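Long-range contacts in oligogalacturonate lyase (Yersinia enterocolitica subsp. enterocolitica, PDB 3PE7), which cleaves oligogalacturonates by beta-elimination, probably in the cytoplasm, and carries a manganese ion in a seven-bladed beta-propeller: residues 15-19 and 334-338; 137-143 and 169-175; 186-192 and 204-209; 338-342 and 351-355. One frame throughout, in Å; residues are numbered along the deposited sequence.

Contact 1: residues 15-19 and 334-338; sequences QDAST and RVARH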
loop_
_atom_site.group_PDB
_atom_site.type_symbol
_atom_site.label_atom_id
_atom_site.label_comp_id
_atom_site.label_asym_id
_atom_site.label_seq_id
_atom_site.Cartn_x
_atom_site.Cartn_y
_atom_site.Cartn_z
ATOM N N GLN A 15 -3.625 24.325 11.473
ATOM C CA GLN A 15 -4.705 23.606 12.141
ATOM C C GLN A 15 -5.750 23.205 11.123
ATOM O O GLN A 15 -6.159 24.022 10.301
ATOM C CB GLN A 15 -5.370 24.510 13.186
ATOM C CG GLN A 15 -4.611 24.642 14.476
ATOM C CD GLN A 15 -5.404 25.436 15.500
ATOM O OE1 GLN A 15 -5.442 26.669 15.449
ATOM N NE2 GLN A 15 -6.059 24.730 16.428
ATOM N N ASP A 16 -6.204 21.953 11.186
ATOM C CA ASP A 16 -7.263 21.485 10.287
ATOM C C ASP A 16 -8.525 22.358 10.360
ATOM O O ASP A 16 -8.974 22.695 11.447
ATOM C CB ASP A 16 -7.630 20.038 10.626
ATOM C CG ASP A 16 -8.590 19.436 9.614
ATOM O OD1 ASP A 16 -9.818 19.567 9.793
ATOM O OD2 ASP A 16 -8.108 18.884 8.610
ATOM N N ALA A 17 -9.085 22.681 9.197
ATOM C CA ALA A 17 -10.232 23.596 9.074
ATOM C C ALA A 17 -11.489 23.104 9.784
ATOM O O ALA A 17 -12.273 23.907 10.275
ATOM C CB ALA A 17 -10.533 23.875 7.600
ATOM N N SER A 18 -11.651 21.784 9.864
ATOM C CA SER A 18 -12.849 21.178 10.426
ATOM C C SER A 18 -12.640 20.675 11.841
ATOM O O SER A 18 -13.537 20.812 12.674
ATOM C CB SER A 18 -13.336 20.010 9.543
ATOM O OG SER A 18 -13.793 20.488 8.301
ATOM N N THR A 19 -11.471 20.094 12.122
ATOM C CA THR A 19 -11.269 19.389 13.408
ATOM C C THR A 19 -10.330 20.099 14.374
ATOM O O THR A 19 -10.267 19.757 15.561
ATOM C CB THR A 19 -10.712 17.968 13.198
ATOM O OG1 THR A 19 -9.328 18.051 12.827
ATOM C CG2 THR A 19 -11.485 17.244 12.109
ATOM N N ARG A 334 -13.382 11.407 13.505
ATOM C CA ARG A 334 -13.092 12.190 12.322
ATOM C C ARG A 334 -11.914 13.095 12.693
ATOM O O ARG A 334 -12.088 14.102 13.382
ATOM C CB ARG A 334 -14.338 12.977 11.929
ATOM C CG ARG A 334 -14.255 13.660 10.608
ATOM C CD ARG A 334 -15.639 14.097 10.173
ATOM N NE ARG A 334 -16.055 15.328 10.833
ATOM C CZ ARG A 334 -17.211 15.950 10.581
ATOM N NH1 ARG A 334 -18.072 15.454 9.684
ATOM N NH2 ARG A 334 -17.509 17.075 11.223
ATOM N N VAL A 335 -10.706 12.727 12.265
ATOM C CA VAL A 335 -9.514 13.330 12.854
ATOM C C VAL A 335 -8.970 14.548 12.103
ATOM O O VAL A 335 -8.418 15.480 12.706
ATOM C CB VAL A 335 -8.410 12.270 13.128
ATOM C CG1 VAL A 335 -8.914 11.239 14.153
ATOM C CG2 VAL A 335 -7.982 11.578 11.861
ATOM N N ALA A 336 -9.149 14.539 10.788
ATOM C CA ALA A 336 -8.668 15.628 9.933
ATOM C C ALA A 336 -9.210 15.447 8.528
ATOM O O ALA A 336 -9.777 14.412 8.204
ATOM C CB ALA A 336 -7.152 15.665 9.910
ATOM N N ARG A 337 -9.042 16.475 7.709
ATOM C CA ARG A 337 -9.415 16.417 6.306
ATOM C C ARG A 337 -8.210 15.978 5.496
ATOM O O ARG A 337 -7.104 16.485 5.695
ATOM C CB ARG A 337 -9.832 17.812 5.821
ATOM C CG ARG A 337 -10.975 18.453 6.631
ATOM C CD ARG A 337 -11.183 19.930 6.205
ATOM N NE ARG A 337 -11.727 20.016 4.842
ATOM C CZ ARG A 337 -13.018 19.969 4.537
ATOM N NH1 ARG A 337 -13.944 19.893 5.500
ATOM N NH2 ARG A 337 -13.389 20.008 3.270
ATOM N N HIS A 338 -8.412 15.044 4.568
ATOM C CA HIS A 338 -7.397 14.853 3.523
ATOM C C HIS A 338 -7.594 15.853 2.366
ATOM O O HIS A 338 -6.607 16.355 1.793
ATOM C CB HIS A 338 -7.330 13.383 3.043
ATOM C CG HIS A 338 -8.556 12.902 2.323
ATOM N ND1 HIS A 338 -9.393 11.936 2.833
ATOM C CD2 HIS A 338 -9.052 13.224 1.107
ATOM C CE1 HIS A 338 -10.381 11.713 1.980
ATOM N NE2 HIS A 338 -10.190 12.484 0.919
HETATM O O HOH W 1 -5.812 18.115 7.339
HETATM O O HOH W 2 -15.349 18.085 12.197
#
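Arg337 N gives a nearly straight hydrogen bond of 2.7 Å to Asp16 OD2, from above the carboxylate plane. Water 1 donates to the same OD2 and to Arg337 O. The other oxygen, Asp16 OD1, turns back on its own loop. Ser18 N donates to Asp16 OD1 at 2.9 Å, which makes an Asx turn. Thr19 N donates to it as well, which makes the wider Asx motif. Asp16 CG stands opposite its backbone N (chi1 -172°), which carries OD2 to the strand and leaves OD1 to the loop amides. The loop joins strands 12-15 and 22-25, which share a blade with the C-terminal strands 357-358, 364-369 and 376-381, the ring closure of the propeller. Residues 334-337 end the outermost strand of the neighbouring blade, 287-337, so the contact ties two blades together. Thr19 OG1 donates to Val335 O at 2.7 Å, from above the carbonyl plane, and is also bonded to Ala21 N. Arg337 bends at chi3 (69°), and its NH1 donates to Ser18 OG at 2.9 Å. Its NE forms a salt bridge to Asp339. Water 2 accepts from Arg334 NH2 at 2.6 Å and makes a weak bond to Ser18 O.

Contact 2: residues 137-143 and 169-175; sequences TKLVGIE and RLMRVDL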
loop_
_atom_site.group_PDB
_atom_site.type_symbol
_atom_site.label_atom_id
_atom_site.label_comp_id
_atom_site.label_asym_id
_atom_site.label_seq_id
_atom_site.Cartn_x
_atom_site.Cartn_y
_atom_site.Cartn_z
ATOM N N THR A 137 13.870 -11.834 3.524
ATOM C CA THR A 137 14.725 -12.797 2.833
ATOM C C THR A 137 14.074 -13.349 1.573
ATOM O O THR A 137 14.759 -13.973 0.737
ATOM C CB THR A 137 15.126 -13.982 3.761
ATOM O OG1 THR A 137 13.946 -14.660 4.237
ATOM C CG2 THR A 137 15.982 -13.504 4.916
ATOM N N LYS A 138 12.762 -13.118 1.434
ATOM C CA LYS A 138 11.950 -13.620 0.314
ATOM C C LYS A 138 10.911 -12.571 -0.100
ATOM O O LYS A 138 10.511 -11.753 0.717
ATOM C CB LYS A 138 11.213 -14.911 0.684
ATOM C CG LYS A 138 12.127 -16.141 0.856
ATOM C CD LYS A 138 11.359 -17.332 1.382
ATOM C CE LYS A 138 11.143 -17.199 2.877
ATOM N NZ LYS A 138 10.583 -18.446 3.501
ATOM N N LEU A 139 10.497 -12.615 -1.368
ATOM C CA LEU A 139 9.427 -11.752 -1.892
ATOM C C LEU A 139 8.367 -12.589 -2.569
ATOM O O LEU A 139 8.675 -13.641 -3.140
ATOM C CB LEU A 139 9.977 -10.809 -2.962
ATOM C CG LEU A 139 11.042 -9.765 -2.696
ATOM C CD1 LEU A 139 11.322 -9.078 -4.028
ATOM C CD2 LEU A 139 10.590 -8.748 -1.662
ATOM N N VAL A 140 7.116 -12.137 -2.493
ATOM C CA VAL A 140 6.064 -12.668 -3.362
ATOM C C VAL A 140 5.572 -11.575 -4.318
ATOM O O VAL A 140 5.553 -10.391 -3.971
ATOM C CB VAL A 140 4.873 -13.314 -2.611
ATOM C CG1 VAL A 140 5.273 -14.701 -2.084
ATOM C CG2 VAL A 140 4.352 -12.425 -1.471
ATOM N N GLY A 141 5.193 -11.997 -5.525
ATOM C CA GLY A 141 4.666 -11.075 -6.538
ATOM C C GLY A 141 3.982 -11.840 -7.649
ATOM O O GLY A 141 4.070 -13.066 -7.709
ATOM N N ILE A 142 3.316 -11.117 -8.546
ATOM C CA ILE A 142 2.609 -11.730 -9.668
ATOM C C ILE A 142 3.338 -11.438 -10.973
ATOM O O ILE A 142 3.793 -10.332 -11.189
ATOM C CB ILE A 142 1.154 -11.201 -9.788
ATOM C CG1 ILE A 142 0.356 -11.463 -8.501
ATOM C CG2 ILE A 142 0.421 -11.818 -10.994
ATOM C CD1 ILE A 142 0.233 -12.926 -8.106
ATOM N N GLU A 143 3.454 -12.453 -11.822
ATOM C CA GLU A 143 3.891 -12.259 -13.207
ATOM C C GLU A 143 2.804 -12.752 -14.145
ATOM O O GLU A 143 2.165 -13.781 -13.894
ATOM C CB GLU A 143 5.201 -13.008 -13.472
ATOM C CG GLU A 143 6.388 -12.437 -12.684
ATOM C CD GLU A 143 7.648 -13.258 -12.825
ATOM O OE1 GLU A 143 7.635 -14.280 -13.561
ATOM O OE2 GLU A 143 8.656 -12.852 -12.209
ATOM N N ARG A 169 1.084 -16.199 -12.680
ATOM C CA ARG A 169 1.788 -17.015 -11.713
ATOM C C ARG A 169 2.198 -16.198 -10.488
ATOM O O ARG A 169 2.678 -15.067 -10.583
ATOM C CB ARG A 169 2.977 -17.755 -12.354
ATOM C CG ARG A 169 4.058 -16.883 -12.949
ATOM C CD ARG A 169 5.037 -17.724 -13.784
ATOM N NE ARG A 169 6.257 -16.972 -14.058
ATOM C CZ ARG A 169 7.343 -17.454 -14.647
ATOM N NH1 ARG A 169 7.383 -18.720 -15.078
ATOM N NH2 ARG A 169 8.391 -16.659 -14.827
ATOM N N LEU A 170 1.973 -16.805 -9.328
ATOM C CA LEU A 170 2.353 -16.226 -8.050
ATOM C C LEU A 170 3.770 -16.720 -7.793
ATOM O O LEU A 170 3.993 -17.925 -7.624
ATOM C CB LEU A 170 1.389 -16.735 -6.973
ATOM C CG LEU A 170 1.317 -16.000 -5.632
ATOM C CD1 LEU A 170 0.205 -16.646 -4.796
ATOM C CD2 LEU A 170 2.621 -16.049 -4.892
ATOM N N MET A 171 4.717 -15.792 -7.806
ATOM C CA MET A 171 6.131 -16.113 -7.706
ATOM C C MET A 171 6.646 -15.879 -6.310
ATOM O O MET A 171 6.230 -14.951 -5.639
ATOM C CB MET A 171 6.958 -15.255 -8.668
ATOM C CG MET A 171 6.625 -15.470 -10.143
ATOM S SD MET A 171 6.945 -17.171 -10.624
ATOM C CE MET A 171 8.694 -17.308 -10.255
ATOM N N ARG A 172 7.576 -16.714 -5.872
ATOM C CA ARG A 172 8.365 -16.304 -4.738
ATOM C C ARG A 172 9.835 -16.246 -5.115
ATOM O O ARG A 172 10.344 -17.111 -5.862
ATOM C CB ARG A 172 8.053 -17.114 -3.485
ATOM C CG ARG A 172 8.560 -18.488 -3.479
ATOM C CD ARG A 172 8.790 -18.932 -2.035
ATOM N NE ARG A 172 9.776 -20.007 -2.005
ATOM C CZ ARG A 172 9.489 -21.299 -2.122
ATOM N NH1 ARG A 172 8.231 -21.704 -2.253
ATOM N NH2 ARG A 172 10.470 -22.191 -2.092
ATOM N N VAL A 173 10.482 -15.189 -4.641
ATOM C CA VAL A 173 11.857 -14.861 -4.984
ATOM C C VAL A 173 12.721 -14.875 -3.723
ATOM O O VAL A 173 12.354 -14.289 -2.702
ATOM C CB VAL A 173 11.965 -13.472 -5.693
ATOM C CG1 VAL A 173 13.419 -13.032 -5.857
ATOM C CG2 VAL A 173 11.270 -13.496 -7.062
ATOM N N ASP A 174 13.858 -15.564 -3.809
ATOM C CA ASP A 174 14.860 -15.567 -2.750
ATOM C C ASP A 174 15.778 -14.361 -2.901
ATOM O O ASP A 174 16.453 -14.198 -3.933
ATOM C CB ASP A 174 15.665 -16.869 -2.826
ATOM C CG ASP A 174 16.587 -17.066 -1.636
ATOM O OD1 ASP A 174 17.425 -16.182 -1.348
ATOM O OD2 ASP A 174 16.479 -18.145 -1.005
ATOM N N LEU A 175 15.809 -13.514 -1.873
ATOM C CA LEU A 175 16.579 -12.272 -1.930
ATOM C C LEU A 175 18.103 -12.446 -1.873
ATOM O O LEU A 175 18.849 -11.565 -2.330
ATOM C CB LEU A 175 16.116 -11.277 -0.860
ATOM C CG LEU A 175 14.762 -10.574 -1.037
ATOM C CD1 LEU A 175 14.484 -9.696 0.162
ATOM C CD2 LEU A 175 14.665 -9.743 -2.341
HETATM O O HOH W 3 16.797 -15.592 1.253
#
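Strands 138-143 and 169-174 run antiparallel, their axes 4.5 Å apart at closest and at 157°, with Leu139-Val173, Gly141-Met171 and Glu143-Arg169 as hydrogen-bonded pairs. Beyond the last bridge, Leu175 N still donates to Thr137 O at 2.9 Å. Water 3 donates to that same carbonyl and to Asp174 OD1. Glu143 and Arg169 form a salt bridge on the face that also carries Leu139, Met171 and Val173. Arg169 presents its NE side, and both NE (3.1 Å) and NH2 (2.8 Å) donate to the single oxygen Glu143 OE1. That oxygen lies in the guanidinium plane, while the carboxylate is turned 40° from it. Glu143 OE2 is bonded to Tyr118 OH, so both carboxylate oxygens are held. These are the two middle strands of a four-stranded blade of the beta-propeller, between strands 124-132 and 180-186. Met171 CG, set opposite the carbonyl carbon (chi1 -62°), packs 3.6 Å from Glu143 CD. Toward the other end of this face, Leu175 CD2 meets Leu139 CG at 3.6 Å, the two side chains at about a right angle. On the reverse face, Ile142 CD1 lies 4.1 Å from Leu170 CG. Leu170 CD2 also reaches Val140 CG1 there.

Contact 3: residues 186-192 and 204-209; sequences ENQWLGH and AFCHEG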
loop_
_atom_site.group_PDB
_atom_site.type_symbol
_atom_site.label_atom_id
_atom_site.label_comp_id
_atom_site.label_asym_id
_atom_site.label_seq_id
_atom_site.Cartn_x
_atom_site.Cartn_y
_atom_site.Cartn_z
ATOM N N GLU A 186 -2.362 -20.099 -12.713
ATOM C CA GLU A 186 -3.746 -20.293 -13.150
ATOM C C GLU A 186 -4.094 -19.336 -14.276
ATOM O O GLU A 186 -3.472 -18.277 -14.403
ATOM C CB GLU A 186 -4.734 -20.052 -11.995
ATOM C CG GLU A 186 -4.619 -21.053 -10.848
ATOM C CD GLU A 186 -5.613 -20.798 -9.719
ATOM O OE1 GLU A 186 -5.983 -19.618 -9.477
ATOM O OE2 GLU A 186 -6.013 -21.788 -9.061
ATOM N N ASN A 187 -5.096 -19.710 -15.077
ATOM C CA ASN A 187 -5.639 -18.817 -16.100
ATOM C C ASN A 187 -6.792 -17.986 -15.541
ATOM O O ASN A 187 -7.937 -18.040 -16.005
ATOM C CB ASN A 187 -6.048 -19.606 -17.348
ATOM C CG ASN A 187 -4.855 -20.202 -18.075
ATOM O OD1 ASN A 187 -3.702 -19.816 -17.854
ATOM N ND2 ASN A 187 -5.128 -21.162 -18.947
ATOM N N GLN A 188 -6.484 -17.236 -14.489
ATOM C CA GLN A 188 -7.395 -16.207 -13.977
ATOM C C GLN A 188 -6.551 -15.110 -13.337
ATOM O O GLN A 188 -5.413 -15.336 -12.936
ATOM C CB GLN A 188 -8.454 -16.768 -13.008
ATOM C CG GLN A 188 -7.978 -17.163 -11.598
ATOM C CD GLN A 188 -9.057 -17.910 -10.816
ATOM O OE1 GLN A 188 -10.223 -17.496 -10.779
ATOM N NE2 GLN A 188 -8.676 -19.035 -10.208
ATOM N N TRP A 189 -7.113 -13.913 -13.261
ATOM C CA TRP A 189 -6.354 -12.754 -12.792
ATOM C C TRP A 189 -6.055 -12.866 -11.294
ATOM O O TRP A 189 -6.966 -12.780 -10.463
ATOM C CB TRP A 189 -7.168 -11.496 -13.049
ATOM C CG TRP A 189 -6.397 -10.218 -12.979
ATOM C CD1 TRP A 189 -5.077 -10.050 -12.663
ATOM C CD2 TRP A 189 -6.922 -8.916 -13.225
ATOM N NE1 TRP A 189 -4.746 -8.706 -12.705
ATOM C CE2 TRP A 189 -5.865 -7.995 -13.044
ATOM C CE3 TRP A 189 -8.196 -8.434 -13.581
ATOM C CZ2 TRP A 189 -6.038 -6.616 -13.209
ATOM C CZ3 TRP A 189 -8.366 -7.067 -13.756
ATOM C CH2 TRP A 189 -7.284 -6.171 -13.565
ATOM N N LEU A 190 -4.782 -13.069 -10.973
ATOM C CA LEU A 190 -4.317 -13.107 -9.584
ATOM C C LEU A 190 -3.658 -11.789 -9.210
ATOM O O LEU A 190 -2.996 -11.146 -10.034
ATOM C CB LEU A 190 -3.327 -14.253 -9.392
ATOM C CG LEU A 190 -3.882 -15.633 -9.755
ATOM C CD1 LEU A 190 -2.819 -16.672 -9.487
ATOM C CD2 LEU A 190 -5.165 -15.966 -8.998
ATOM N N GLY A 191 -3.840 -11.384 -7.957
ATOM C CA GLY A 191 -3.320 -10.102 -7.510
ATOM C C GLY A 191 -2.937 -10.068 -6.041
ATOM O O GLY A 191 -3.203 -11.014 -5.284
ATOM N N HIS A 192 -2.294 -8.967 -5.667
ATOM C CA HIS A 192 -2.009 -8.593 -4.263
ATOM C C HIS A 192 -1.499 -9.753 -3.382
ATOM O O HIS A 192 -2.097 -10.037 -2.326
ATOM C CB HIS A 192 -3.248 -7.914 -3.635
ATOM C CG HIS A 192 -2.964 -7.164 -2.358
ATOM N ND1 HIS A 192 -3.873 -7.099 -1.319
ATOM C CD2 HIS A 192 -1.875 -6.470 -1.948
ATOM C CE1 HIS A 192 -3.353 -6.403 -0.323
ATOM N NE2 HIS A 192 -2.148 -5.996 -0.684
ATOM N N ALA A 204 -1.376 -14.692 1.501
ATOM C CA ALA A 204 -2.693 -14.260 1.073
ATOM C C ALA A 204 -2.541 -13.711 -0.331
ATOM O O ALA A 204 -1.480 -13.211 -0.681
ATOM C CB ALA A 204 -3.262 -13.182 2.015
ATOM N N PHE A 205 -3.597 -13.834 -1.129
ATOM C CA PHE A 205 -3.633 -13.237 -2.487
ATOM C C PHE A 205 -5.080 -13.100 -2.903
ATOM O O PHE A 205 -5.976 -13.611 -2.236
ATOM C CB PHE A 205 -2.852 -14.086 -3.516
ATOM C CG PHE A 205 -3.468 -15.439 -3.788
ATOM C CD1 PHE A 205 -4.235 -15.656 -4.933
ATOM C CD2 PHE A 205 -3.263 -16.509 -2.911
ATOM C CE1 PHE A 205 -4.801 -16.897 -5.180
ATOM C CE2 PHE A 205 -3.836 -17.756 -3.168
ATOM C CZ PHE A 205 -4.600 -17.946 -4.303
ATOM N N CYS A 206 -5.329 -12.382 -3.997
ATOM C CA CYS A 206 -6.707 -12.160 -4.430
ATOM C C CYS A 206 -6.998 -12.650 -5.841
ATOM O O CYS A 206 -6.092 -12.849 -6.662
ATOM C CB CYS A 206 -7.101 -10.672 -4.314
ATOM S SG CYS A 206 -6.327 -9.547 -5.529
ATOM N N HIS A 207 -8.286 -12.824 -6.100
ATOM C CA HIS A 207 -8.782 -12.893 -7.472
ATOM C C HIS A 207 -9.170 -11.471 -7.817
ATOM O O HIS A 207 -10.142 -10.934 -7.270
ATOM C CB HIS A 207 -9.971 -13.839 -7.573
ATOM C CG HIS A 207 -9.599 -15.288 -7.452
ATOM N ND1 HIS A 207 -10.525 -16.303 -7.586
ATOM C CD2 HIS A 207 -8.412 -15.892 -7.206
ATOM C CE1 HIS A 207 -9.921 -17.469 -7.434
ATOM N NE2 HIS A 207 -8.643 -17.248 -7.182
ATOM N N GLU A 208 -8.363 -10.854 -8.678
ATOM C CA GLU A 208 -8.596 -9.468 -9.104
ATOM C C GLU A 208 -9.738 -9.419 -10.120
ATOM O O GLU A 208 -10.000 -10.397 -10.830
ATOM C CB GLU A 208 -7.302 -8.849 -9.659
ATOM C CG GLU A 208 -7.360 -7.319 -9.883
ATOM C CD GLU A 208 -7.918 -6.584 -8.677
ATOM O OE1 GLU A 208 -7.151 -6.340 -7.748
ATOM O OE2 GLU A 208 -9.122 -6.264 -8.652
ATOM N N GLY A 209 -10.423 -8.281 -10.171
ATOM C CA GLY A 209 -11.543 -8.110 -11.080
ATOM C C GLY A 209 -12.706 -7.429 -10.384
ATOM O O GLY A 209 -12.624 -7.121 -9.189
HETATM O O HOH W 4 -6.703 -19.144 -7.067
HETATM O O HOH W 5 -9.782 -13.037 -10.932
#
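Trp189 and Glu208 both set CG anti to the backbone N, Glu208 with chi1 -169°, and their side chains run side by side. That torsion lays Glu208 CG over the six-membered ring of Trp189. This CH-pi contact has Glu208 CG 3.5 Å from the ring centroid and only 10° off the normal. The bend at chi2 then turns the carboxylate away from the indole: OE2 accepts from Gly209 N, and OE1 forms a salt bridge to Arg217.

The Gln188 amide sits tilted over one face of the His207 ring, OE1 toward the rim. Gln188 OE1 is 3.4 Å from His207 CE1, and the two planes are 38° apart. His207 ND1 is paired with Asp215. Gln188 NE2 donates to Glu186 OE1 at 2.9 Å. Water 4 donates to that oxygen and is 2.7 Å from His207 NE2 in the ring plane, so it bridges the two residues. Leu190 CD2 lies 3.7 Å from His207 CD2 and touches the edge of Phe205 at CE1.

The backbones pair antiparallel. Gly191 and Cys206 exchange two hydrogen bonds, and Glu208 N donates to Trp189 O at 3.0 Å. Water 5 donates to Trp189 O and Glu208 O. His192 ND1 is bonded to Glu243, and the His192 side chain lies about 10 Å from the manganese ion. Strands 190-196 and 202-207 form the hairpin that opens a four-stranded propeller blade. Trp189 meets Phe158 and Phe161 of helix 155-161. Trp219 of strand 218-222 stacks on His207, and Leu184 of the preceding blade touches Leu190 and Phe205.

Contact 4: residues 338-342 and 351-355; sequences HDTSW and VTHPH. With MN (manganese (II) ion), chain B.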
loop_
_atom_site.group_PDB
_atom_site.type_symbol
_atom_site.label_atom_id
_atom_site.label_comp_id
_atom_site.label_asym_id
_atom_site.label_seq_id
_atom_site.Cartn_x
_atom_site.Cartn_y
_atom_site.Cartn_z
ATOM N N HIS A 338 -8.412 15.044 4.568
ATOM C CA HIS A 338 -7.397 14.853 3.523
ATOM C C HIS A 338 -7.594 15.853 2.366
ATOM O O HIS A 338 -6.607 16.355 1.793
ATOM C CB HIS A 338 -7.330 13.383 3.043
ATOM C CG HIS A 338 -8.556 12.902 2.323
ATOM N ND1 HIS A 338 -9.393 11.936 2.833
ATOM C CD2 HIS A 338 -9.052 13.224 1.107
ATOM C CE1 HIS A 338 -10.381 11.713 1.980
ATOM N NE2 HIS A 338 -10.190 12.484 0.919
ATOM N N ASP A 339 -8.852 16.158 2.036
ATOM C CA ASP A 339 -9.174 17.117 0.948
ATOM C C ASP A 339 -8.540 16.795 -0.415
ATOM O O ASP A 339 -8.307 17.705 -1.229
ATOM C CB ASP A 339 -8.801 18.560 1.350
ATOM C CG ASP A 339 -9.908 19.280 2.085
ATOM O OD1 ASP A 339 -11.103 19.069 1.752
ATOM O OD2 ASP A 339 -9.572 20.077 2.989
ATOM N N THR A 340 -8.262 15.525 -0.687
ATOM C CA THR A 340 -7.717 15.180 -2.006
ATOM C C THR A 340 -8.773 15.327 -3.095
ATOM O O THR A 340 -9.969 15.169 -2.830
ATOM C CB THR A 340 -7.034 13.789 -2.046
ATOM O OG1 THR A 340 -6.112 13.779 -3.132
ATOM C CG2 THR A 340 -8.035 12.659 -2.248
ATOM N N SER A 341 -8.318 15.634 -4.305
ATOM C CA SER A 341 -9.202 15.792 -5.470
ATOM C C SER A 341 -9.470 14.462 -6.159
ATOM O O SER A 341 -10.420 14.350 -6.953
ATOM C CB SER A 341 -8.573 16.753 -6.493
ATOM O OG SER A 341 -7.526 16.094 -7.195
ATOM N N TRP A 342 -8.603 13.481 -5.874
ATOM C CA TRP A 342 -8.587 12.179 -6.554
ATOM C C TRP A 342 -8.191 12.243 -8.033
ATOM O O TRP A 342 -8.313 11.238 -8.762
ATOM C CB TRP A 342 -9.934 11.464 -6.390
ATOM C CG TRP A 342 -10.340 11.280 -4.953
ATOM C CD1 TRP A 342 -11.206 12.068 -4.235
ATOM C CD2 TRP A 342 -9.924 10.229 -4.066
ATOM N NE1 TRP A 342 -11.346 11.586 -2.959
ATOM C CE2 TRP A 342 -10.579 10.449 -2.829
ATOM C CE3 TRP A 342 -9.055 9.133 -4.190
ATOM C CZ2 TRP A 342 -10.383 9.621 -1.718
ATOM C CZ3 TRP A 342 -8.869 8.301 -3.077
ATOM C CH2 TRP A 342 -9.526 8.559 -1.863
ATOM N N VAL A 351 -1.637 8.437 -7.476
ATOM C CA VAL A 351 -0.799 9.494 -6.894
ATOM C C VAL A 351 -1.547 10.415 -5.898
ATOM O O VAL A 351 -0.965 10.849 -4.901
ATOM C CB VAL A 351 -0.064 10.273 -7.993
ATOM C CG1 VAL A 351 -1.021 11.167 -8.792
ATOM C CG2 VAL A 351 1.077 11.084 -7.412
ATOM N N THR A 352 -2.837 10.673 -6.147
ATOM C CA THR A 352 -3.609 11.512 -5.228
ATOM C C THR A 352 -4.346 10.714 -4.159
ATOM O O THR A 352 -5.075 11.303 -3.368
ATOM C CB THR A 352 -4.643 12.398 -5.973
ATOM O OG1 THR A 352 -5.385 11.592 -6.891
ATOM C CG2 THR A 352 -3.928 13.531 -6.743
ATOM N N HIS A 353 -4.154 9.384 -4.125
ATOM C CA HIS A 353 -4.753 8.570 -3.050
ATOM C C HIS A 353 -4.112 8.917 -1.703
ATOM O O HIS A 353 -2.897 8.898 -1.586
ATOM C CB HIS A 353 -4.593 7.082 -3.350
ATOM C CG HIS A 353 -5.505 6.590 -4.425
ATOM N ND1 HIS A 353 -5.820 5.255 -4.581
ATOM C CD2 HIS A 353 -6.180 7.256 -5.393
ATOM C CE1 HIS A 353 -6.655 5.125 -5.598
ATOM N NE2 HIS A 353 -6.895 6.324 -6.102
ATOM N N PRO A 354 -4.931 9.240 -0.685
ATOM C CA PRO A 354 -4.304 9.584 0.604
ATOM C C PRO A 354 -3.472 8.444 1.200
ATOM O O PRO A 354 -2.395 8.698 1.743
ATOM C CB PRO A 354 -5.497 9.941 1.499
ATOM C CG PRO A 354 -6.551 10.469 0.492
ATOM C CD PRO A 354 -6.369 9.592 -0.723
ATOM N N HIS A 355 -3.957 7.203 1.082
ATOM C CA HIS A 355 -3.206 6.015 1.527
ATOM C C HIS A 355 -2.702 6.153 2.983
ATOM O O HIS A 355 -1.499 5.986 3.245
ATOM C CB HIS A 355 -2.021 5.741 0.558
ATOM C CG HIS A 355 -2.444 5.151 -0.754
ATOM N ND1 HIS A 355 -1.653 5.197 -1.879
ATOM C CD2 HIS A 355 -3.574 4.503 -1.120
ATOM C CE1 HIS A 355 -2.269 4.600 -2.884
ATOM N NE2 HIS A 355 -3.439 4.170 -2.452
HETATM MN MN MN B . -5.000 3.490 -3.695
#
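Residues 338-342 and 351-355 are two irregular parts of one long loop, and their backbones come nearest at Trp342 and Thr352, with CA atoms 5.2 Å apart. The loop links strand 331-337 to strand 357-358, and so carries the chain from one blade of the beta-propeller to the next. It supplies three manganese ligands, Gln350, His353 and His355, two of them in 351-355.

One hydrogen bond joins the two parts. Thr340 OG1 donates to Thr352 O at 2.7 Å, in the carbonyl plane and on a lone pair. The hydroxyl stands opposite the backbone N of Thr340 (chi1 -157°), which turns it to that carbonyl while CG2 sits over the centre of the Trp342 ring. Thr352 OG1 has its own partner, Lys343 O.

Pro354 touches two rings with neighbouring carbons. Its CG lies over one face of His338, 3.8 Å from the ring centroid, as a CH-pi contact. Its CD packs 3.5 Å from Trp342 CH2. Phe367 of strand 364-369 touches both His338 and Pro354.

Trp342 points an edge at the face of His353 in an offset edge-to-face pair. The centroids are 5.3 Å apart and the planes meet at 70°. Trp342 CE3 is 3.6 Å from His353 CD2. Trp342 CZ3 thus lies over one face of a metal-binding ring, toward its rim.

Of the four protein ligands of the ion, only His287 comes from outside this loop. His353 binds the manganese ion through ND1 and His355 through NE2, each bond 2.1 Å long.

The four contacts are spread around one propeller. Contacts 1 and 4 share His338, and their centres are 14 Å apart: the chain runs from the blade junction at 334-338 straight into the manganese loop. Contacts 2 and 3 belong to successive blades, also 14 Å apart between centres. They touch where Ile142 CG2 packs 3.6 Å from Leu190 O and Leu170 CD1 lies 3.9 Å from Phe205 CD2. Contact 4 supplies His353 and His355 to the metal site. Contact 3 comes near that site from another blade; the nearest atoms of contacts 3 and 4 are about 10 Å apart. Contacts 1 and 2 lie away from it, their centres 40 Å apart.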